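PDB 2YOC: pullulanase from Klebsiella oxytoca, which hydrolyses alpha-1,6-glucosidic linkages in pullulan and at the branch points of related alpha-glucans as a secreted glycoside hydrolase. Local coordinates for residues 263-275 / 612-624. Residues are numbered along the deposited sequence; the frame is centred on the assembly and turned at random.
Sequences ATQVQTAGVLDDA and VPWYYQRLNETTG
The carboxylate of D273 is shared between the phenol of Y615 in the 612-624 loop and the backbone of R640 at the start of helix 640-655: Y615 OH gives its proton to D273 OD1 at 2.7 Å, on the syn side and 21° out of the carboxylate plane, while D273 OD2 takes the NH of R640. The two flat groups stand steeply to each other, and Y615 OH in turn accepts from the NH of M641, so both polar ends are tied to that helix start. The ring of Y615, carried away from the main-chain nitrogen by a trans chi1 of 176°, runs along helix 269-280; CD1 meets A269 CB and L272 CD1, each at 4.1 Å. L272 CD1 also touches V612 CG1 at 4.0 Å. At the other end, Q267 reaches out extended beyond CG, and its NE2 donates to N620 O at 3.1 Å, with a bent N-H...O angle of 148° and a second acceptor in A165 O. N620 O also receives G624 N, and N620 OD1 gathers the NH groups of T622 and T623, an Asx motif that includes an Asx turn. Beside Q267, W614 turns its rim to V266 O, the Q267 and W614 side chains crossing at about a right angle, and L619 CD1 lies against one indole face. The end of strand 260-267 and the start of helix 269-280, in the pullulanase N2 region, are thus joined to a loop between the third and fourth strands of the catalytic (beta/alpha)8 barrel, the fold of GH13 enzymes.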
ATOM      1  N   ALA B 263      23.725 -12.770  46.884  1.00 73.55           N
ATOM      2  CA  ALA B 263      24.556 -11.645  47.301  1.00 74.10           C
ATOM      3  C   ALA B 263      25.086 -11.009  46.003  1.00 78.78           C
ATOM      4  O   ALA B 263      25.734 -11.691  45.201  1.00 79.92           O
ATOM      5  CB  ALA B 263      25.703 -12.128  48.182  1.00 76.06           C
ATOM      6  N   THR B 264      24.743  -9.736  45.761  1.00 73.75           N
ATOM      7  CA  THR B 264      25.121  -9.015  44.535  1.00 71.94           C
ATOM      8  C   THR B 264      25.628  -7.598  44.844  1.00 74.68           C
ATOM      9  O   THR B 264      25.254  -7.017  45.870  1.00 74.06           O
ATOM     10  CB  THR B 264      23.930  -9.014  43.531  1.00 74.81           C
ATOM     11  OG1 THR B 264      24.396  -8.794  42.196  1.00 66.18           O
ATOM     12  CG2 THR B 264      22.833  -8.007  43.896  1.00 74.45           C
ATOM     13  N   GLN B 265      26.457  -7.035  43.939  1.00 70.26           N
ATOM     14  CA  GLN B 265      26.972  -5.671  44.064  1.00 69.43           C
ATOM     15  C   GLN B 265      25.867  -4.680  43.677  1.00 75.58           C
ATOM     16  O   GLN B 265      24.881  -5.067  43.032  1.00 75.36           O
ATOM     17  CB  GLN B 265      28.235  -5.456  43.223  1.00 69.56           C
ATOM     18  CG  GLN B 265      29.453  -6.227  43.710  1.00 68.36           C
ATOM     19  CD  GLN B 265      30.742  -5.604  43.223  1.00 78.78           C
ATOM     20  OE1 GLN B 265      31.421  -6.101  42.305  1.00 62.09           O
ATOM     21  NE2 GLN B 265      31.129  -4.490  43.843  1.00 76.22           N
ATOM     22  N   VAL B 266      25.999  -3.415  44.115  1.00 72.10           N
ATOM     23  CA  VAL B 266      24.968  -2.400  43.872  1.00 70.30           C
ATOM     24  C   VAL B 266      25.440  -1.303  42.914  1.00 73.60           C
ATOM     25  O   VAL B 266      26.524  -0.736  43.089  1.00 75.84           O
ATOM     26  CB  VAL B 266      24.438  -1.813  45.219  1.00 73.87           C
ATOM     27  CG1 VAL B 266      23.262  -0.860  45.003  1.00 72.68           C
ATOM     28  CG2 VAL B 266      24.066  -2.911  46.210  1.00 73.92           C
ATOM     29  N   GLN B 267      24.604  -0.998  41.928  1.00 68.09           N
ATOM     30  CA  GLN B 267      24.782   0.078  40.959  1.00 67.25           C
ATOM     31  C   GLN B 267      24.152   1.330  41.600  1.00 70.83           C
ATOM     32  O   GLN B 267      22.941   1.358  41.858  1.00 70.06           O
ATOM     33  CB  GLN B 267      24.123  -0.303  39.619  1.00 67.80           C
ATOM     34  CG  GLN B 267      24.945  -1.336  38.827  1.00 70.43           C
ATOM     35  CD  GLN B 267      24.421  -1.602  37.430  1.00 80.21           C
ATOM     36  OE1 GLN B 267      24.238  -0.699  36.600  1.00 72.20           O
ATOM     37  NE2 GLN B 267      24.265  -2.866  37.114  1.00 69.91           N
ATOM     38  N   THR B 268      24.994   2.339  41.919  1.00 67.10           N
ATOM     39  CA  THR B 268      24.592   3.542  42.670  1.00 66.02           C
ATOM     40  C   THR B 268      24.415   4.860  41.910  1.00 67.44           C
ATOM     41  O   THR B 268      24.144   5.876  42.565  1.00 68.56           O
ATOM     42  CB  THR B 268      25.542   3.738  43.861  1.00 74.43           C
ATOM     43  OG1 THR B 268      26.878   3.849  43.376  1.00 69.51           O
ATOM     44  CG2 THR B 268      25.454   2.603  44.885  1.00 76.64           C
ATOM     45  N   ALA B 269      24.532   4.872  40.558  1.00 59.12           N
ATOM     46  CA  ALA B 269      24.405   6.146  39.820  1.00 56.36           C
ATOM     47  C   ALA B 269      23.102   6.932  40.080  1.00 55.60           C
ATOM     48  O   ALA B 269      23.137   8.156  40.187  1.00 53.98           O
ATOM     49  CB  ALA B 269      24.625   5.939  38.332  1.00 56.24           C
ATOM     50  N   GLY B 270      21.994   6.209  40.242  1.00 50.40           N
ATOM     51  CA  GLY B 270      20.666   6.775  40.461  1.00 48.06           C
ATOM     52  C   GLY B 270      20.609   7.573  41.732  1.00 50.04           C
ATOM     53  O   GLY B 270      20.155   8.716  41.731  1.00 46.59           O
ATOM     54  N   VAL B 271      21.085   6.967  42.828  1.00 49.23           N
ATOM     55  CA  VAL B 271      21.108   7.651  44.111  1.00 49.13           C
ATOM     56  C   VAL B 271      22.091   8.862  44.068  1.00 55.28           C
ATOM     57  O   VAL B 271      21.727   9.942  44.545  1.00 54.77           O
ATOM     58  CB  VAL B 271      21.274   6.699  45.308  1.00 50.34           C
ATOM     59  CG1 VAL B 271      22.559   5.891  45.206  1.00 49.61           C
ATOM     60  CG2 VAL B 271      21.178   7.455  46.623  1.00 50.59           C
ATOM     61  N   LEU B 272      23.275   8.706  43.406  1.00 51.95           N
ATOM     62  CA  LEU B 272      24.238   9.811  43.250  1.00 52.04           C
ATOM     63  C   LEU B 272      23.581  11.004  42.591  1.00 58.70           C
ATOM     64  O   LEU B 272      23.790  12.118  43.067  1.00 59.95           O
ATOM     65  CB  LEU B 272      25.506   9.413  42.482  1.00 51.03           C
ATOM     66  CG  LEU B 272      26.383   8.399  43.172  1.00 54.93           C
ATOM     67  CD1 LEU B 272      27.466   7.943  42.254  1.00 55.90           C
ATOM     68  CD2 LEU B 272      26.970   8.959  44.432  1.00 54.51           C
ATOM     69  N   ASP B 273      22.725  10.782  41.553  1.00 54.70           N
ATOM     70  CA  ASP B 273      22.019  11.894  40.927  1.00 53.22           C
ATOM     71  C   ASP B 273      20.984  12.473  41.890  1.00 57.62           C
ATOM     72  O   ASP B 273      20.921  13.684  42.063  1.00 58.39           O
ATOM     73  CB  ASP B 273      21.425  11.541  39.536  1.00 53.91           C
ATOM     74  CG  ASP B 273      22.300  11.912  38.328  1.00 69.19           C
ATOM     75  OD1 ASP B 273      23.416  12.442  38.537  1.00 70.52           O
ATOM     76  OD2 ASP B 273      21.850  11.698  37.165  1.00 76.62           O
ATOM     77  N   ASP B 274      20.249  11.614  42.588  1.00 55.18           N
ATOM     78  CA  ASP B 274      19.194  12.023  43.523  1.00 55.87           C
ATOM     79  C   ASP B 274      19.704  12.756  44.757  1.00 63.28           C
ATOM     80  O   ASP B 274      18.999  13.625  45.267  1.00 64.91           O
ATOM     81  CB  ASP B 274      18.368  10.787  43.927  1.00 57.69           C
ATOM     82  CG  ASP B 274      17.195  11.036  44.853  1.00 66.49           C
ATOM     83  OD1 ASP B 274      16.273  11.789  44.460  1.00 66.92           O
ATOM     84  OD2 ASP B 274      17.148  10.405  45.923  1.00 70.78           O
ATOM     85  N   ALA B 275      20.908  12.399  45.249  1.00 60.77           N
ATOM     86  CA  ALA B 275      21.450  12.960  46.480  1.00 61.60           C
ATOM     87  C   ALA B 275      22.307  14.189  46.289  1.00 65.29           C
ATOM     88  O   ALA B 275      22.290  15.077  47.157  1.00 65.30           O
ATOM     89  CB  ALA B 275      22.222  11.892  47.246  1.00 62.86           C
ATOM     90  N   VAL B 612      34.641   9.029  39.476  1.00 58.28           N
ATOM     91  CA  VAL B 612      33.309   8.646  39.975  1.00 58.20           C
ATOM     92  C   VAL B 612      32.984   7.283  39.347  1.00 63.90           C
ATOM     93  O   VAL B 612      32.267   7.228  38.321  1.00 62.62           O
ATOM     94  CB  VAL B 612      32.142   9.700  39.842  1.00 60.77           C
ATOM     95  CG1 VAL B 612      30.936   9.293  40.696  1.00 60.28           C
ATOM     96  CG2 VAL B 612      32.590  11.112  40.218  1.00 60.59           C
ATOM     97  N   PRO B 613      33.561   6.172  39.922  1.00 62.76           N
ATOM     98  CA  PRO B 613      33.318   4.835  39.360  1.00 61.49           C
ATOM     99  C   PRO B 613      31.853   4.489  39.252  1.00 65.11           C
ATOM    100  O   PRO B 613      31.054   4.848  40.122  1.00 66.37           O
ATOM    101  CB  PRO B 613      34.029   3.911  40.328  1.00 63.97           C
ATOM    102  CG  PRO B 613      35.079   4.738  40.942  1.00 69.97           C
ATOM    103  CD  PRO B 613      34.446   6.080  41.101  1.00 65.60           C
ATOM    104  N   TRP B 614      31.499   3.854  38.124  1.00 59.59           N
ATOM    105  CA  TRP B 614      30.154   3.385  37.787  1.00 57.31           C
ATOM    106  C   TRP B 614      29.108   4.475  37.589  1.00 62.95           C
ATOM    107  O   TRP B 614      27.908   4.183  37.498  1.00 64.34           O
ATOM    108  CB  TRP B 614      29.710   2.248  38.721  1.00 55.42           C
ATOM    109  CG  TRP B 614      30.391   0.939  38.434  1.00 56.02           C
ATOM    110  CD1 TRP B 614      31.460   0.727  37.608  1.00 58.94           C
ATOM    111  CD2 TRP B 614      29.993  -0.353  38.914  1.00 55.91           C
ATOM    112  NE1 TRP B 614      31.753  -0.614  37.543  1.00 58.34           N
ATOM    113  CE2 TRP B 614      30.875  -1.302  38.342  1.00 59.66           C
ATOM    114  CE3 TRP B 614      28.982  -0.805  39.797  1.00 56.86           C
ATOM    115  CZ2 TRP B 614      30.794  -2.665  38.633  1.00 59.18           C
ATOM    116  CZ3 TRP B 614      28.887  -2.162  40.067  1.00 58.15           C
ATOM    117  CH2 TRP B 614      29.787  -3.075  39.494  1.00 59.15           C
ATOM    118  N   TYR B 615      29.565   5.728  37.423  1.00 58.86           N
ATOM    119  CA  TYR B 615      28.633   6.823  37.196  1.00 57.54           C
ATOM    120  C   TYR B 615      28.584   7.251  35.755  1.00 62.79           C
ATOM    121  O   TYR B 615      27.500   7.273  35.168  1.00 62.07           O
ATOM    122  CB  TYR B 615      28.933   8.035  38.087  1.00 58.16           C
ATOM    123  CG  TYR B 615      28.024   9.213  37.781  1.00 57.45           C
ATOM    124  CD1 TYR B 615      26.797   9.359  38.432  1.00 58.94           C
ATOM    125  CD2 TYR B 615      28.381  10.168  36.821  1.00 56.41           C
ATOM    126  CE1 TYR B 615      25.945  10.422  38.134  1.00 58.68           C
ATOM    127  CE2 TYR B 615      27.525  11.212  36.490  1.00 56.07           C
ATOM    128  CZ  TYR B 615      26.317  11.346  37.166  1.00 67.07           C
ATOM    129  OH  TYR B 615      25.472  12.374  36.849  1.00 71.31           O
ATOM    130  N   TYR B 616      29.742   7.698  35.220  1.00 59.49           N
ATOM    131  CA  TYR B 616      29.824   8.256  33.878  1.00 58.18           C
ATOM    132  C   TYR B 616      29.594   7.253  32.747  1.00 63.73           C
ATOM    133  O   TYR B 616      29.177   7.640  31.654  1.00 64.62           O
ATOM    134  CB  TYR B 616      31.130   9.055  33.687  1.00 58.62           C
ATOM    135  CG  TYR B 616      31.325  10.230  34.623  1.00 58.49           C
ATOM    136  CD1 TYR B 616      30.729  11.457  34.366  1.00 59.33           C
ATOM    137  CD2 TYR B 616      32.208  10.151  35.690  1.00 60.21           C
ATOM    138  CE1 TYR B 616      30.950  12.557  35.192  1.00 61.08           C
ATOM    139  CE2 TYR B 616      32.469  11.253  36.495  1.00 62.08           C
ATOM    140  CZ  TYR B 616      31.825  12.454  36.254  1.00 68.06           C
ATOM    141  OH  TYR B 616      32.094  13.544  37.051  1.00 67.75           O
ATOM    142  N   GLN B 617      29.842   5.973  33.005  1.00 59.49           N
ATOM    143  CA  GLN B 617      29.692   4.925  32.009  1.00 57.77           C
ATOM    144  C   GLN B 617      28.322   4.267  32.074  1.00 60.19           C
ATOM    145  O   GLN B 617      27.753   4.141  33.171  1.00 58.76           O
ATOM    146  CB  GLN B 617      30.774   3.857  32.231  1.00 59.35           C
ATOM    147  CG  GLN B 617      32.207   4.396  32.428  1.00 59.72           C
ATOM    148  CD  GLN B 617      32.826   5.000  31.182  1.00 78.59           C
ATOM    149  OE1 GLN B 617      32.320   4.856  30.059  1.00 80.24           O
ATOM    150  NE2 GLN B 617      33.967   5.666  31.341  1.00 60.45           N
ATOM    151  N   ARG B 618      27.810   3.809  30.902  1.00 56.80           N
ATOM    152  CA  ARG B 618      26.566   3.039  30.812  1.00 56.18           C
ATOM    153  C   ARG B 618      26.919   1.552  31.075  1.00 61.26           C
ATOM    154  O   ARG B 618      27.719   0.955  30.344  1.00 63.36           O
ATOM    155  CB  ARG B 618      25.863   3.224  29.455  1.00 58.73           C
ATOM    156  CG  ARG B 618      24.439   2.630  29.452  1.00 68.52           C
ATOM    157  CD  ARG B 618      23.632   2.860  28.181  1.00 64.99           C
ATOM    158  NE  ARG B 618      23.414   4.279  27.934  1.00 69.92           N
ATOM    159  CZ  ARG B 618      23.807   4.913  26.834  1.00 87.57           C
ATOM    160  NH1 ARG B 618      24.404   4.247  25.853  1.00 70.87           N
ATOM    161  NH2 ARG B 618      23.585   6.216  26.695  1.00 72.69           N
ATOM    162  N   LEU B 619      26.345   0.983  32.145  1.00 55.61           N
ATOM    163  CA  LEU B 619      26.579  -0.390  32.592  1.00 54.15           C
ATOM    164  C   LEU B 619      25.410  -1.329  32.314  1.00 60.17           C
ATOM    165  O   LEU B 619      24.236  -0.934  32.383  1.00 57.32           O
ATOM    166  CB  LEU B 619      26.849  -0.425  34.101  1.00 53.83           C
ATOM    167  CG  LEU B 619      27.793   0.596  34.698  1.00 56.37           C
ATOM    168  CD1 LEU B 619      27.828   0.422  36.167  1.00 56.51           C
ATOM    169  CD2 LEU B 619      29.191   0.467  34.133  1.00 54.90           C
ATOM    170  N   ASN B 620      25.746  -2.605  32.067  1.00 60.55           N
ATOM    171  CA  ASN B 620      24.761  -3.662  31.858  1.00 60.77           C
ATOM    172  C   ASN B 620      23.957  -3.848  33.166  1.00 63.63           C
ATOM    173  O   ASN B 620      24.549  -3.980  34.241  1.00 63.87           O
ATOM    174  CB  ASN B 620      25.481  -4.940  31.475  1.00 66.51           C
ATOM    175  CG  ASN B 620      24.572  -6.110  31.333  1.00100.07           C
ATOM    176  OD1 ASN B 620      24.233  -6.779  32.306  1.00 98.11           O
ATOM    177  ND2 ASN B 620      24.141  -6.366  30.115  1.00 94.67           N
ATOM    178  N   GLU B 621      22.618  -3.847  33.051  1.00 58.60           N
ATOM    179  CA  GLU B 621      21.604  -3.954  34.115  1.00 57.66           C
ATOM    180  C   GLU B 621      21.785  -5.108  35.130  1.00 61.54           C
ATOM    181  O   GLU B 621      21.245  -5.024  36.239  1.00 59.68           O
ATOM    182  CB  GLU B 621      20.186  -4.053  33.493  1.00 58.30           C
ATOM    183  CG  GLU B 621      19.759  -2.906  32.575  1.00 67.90           C
ATOM    184  CD  GLU B 621      19.749  -3.173  31.075  1.00 91.43           C
ATOM    185  OE1 GLU B 621      20.693  -3.826  30.566  1.00 72.16           O
ATOM    186  OE2 GLU B 621      18.811  -2.687  30.399  1.00100.36           O
ATOM    187  N   THR B 622      22.508  -6.192  34.731  1.00 60.59           N
ATOM    188  CA  THR B 622      22.750  -7.446  35.488  1.00 60.31           C
ATOM    189  C   THR B 622      24.167  -7.554  36.072  1.00 63.98           C
ATOM    190  O   THR B 622      24.340  -7.902  37.248  1.00 63.97           O
ATOM    191  CB  THR B 622      22.520  -8.661  34.539  1.00 62.11           C
ATOM    192  OG1 THR B 622      21.187  -8.675  34.020  1.00 60.72           O
ATOM    193  CG2 THR B 622      22.822  -9.980  35.193  1.00 60.60           C
ATOM    194  N   THR B 623      25.165  -7.342  35.213  1.00 60.33           N
ATOM    195  CA  THR B 623      26.580  -7.527  35.513  1.00 61.37           C
ATOM    196  C   THR B 623      27.355  -6.297  35.965  1.00 67.90           C
ATOM    197  O   THR B 623      28.417  -6.450  36.570  1.00 68.79           O
ATOM    198  CB  THR B 623      27.218  -8.170  34.296  1.00 66.71           C
ATOM    199  OG1 THR B 623      27.112  -7.276  33.188  1.00 66.20           O
ATOM    200  CG2 THR B 623      26.515  -9.448  33.916  1.00 65.20           C
ATOM    201  N   GLY B 624      26.849  -5.099  35.641  1.00 64.44           N
ATOM    202  CA  GLY B 624      27.535  -3.851  35.946  1.00 64.34           C
ATOM    203  C   GLY B 624      28.750  -3.614  35.054  1.00 70.02           C
ATOM    204  O   GLY B 624      29.516  -2.681  35.298  1.00 70.64           O
TER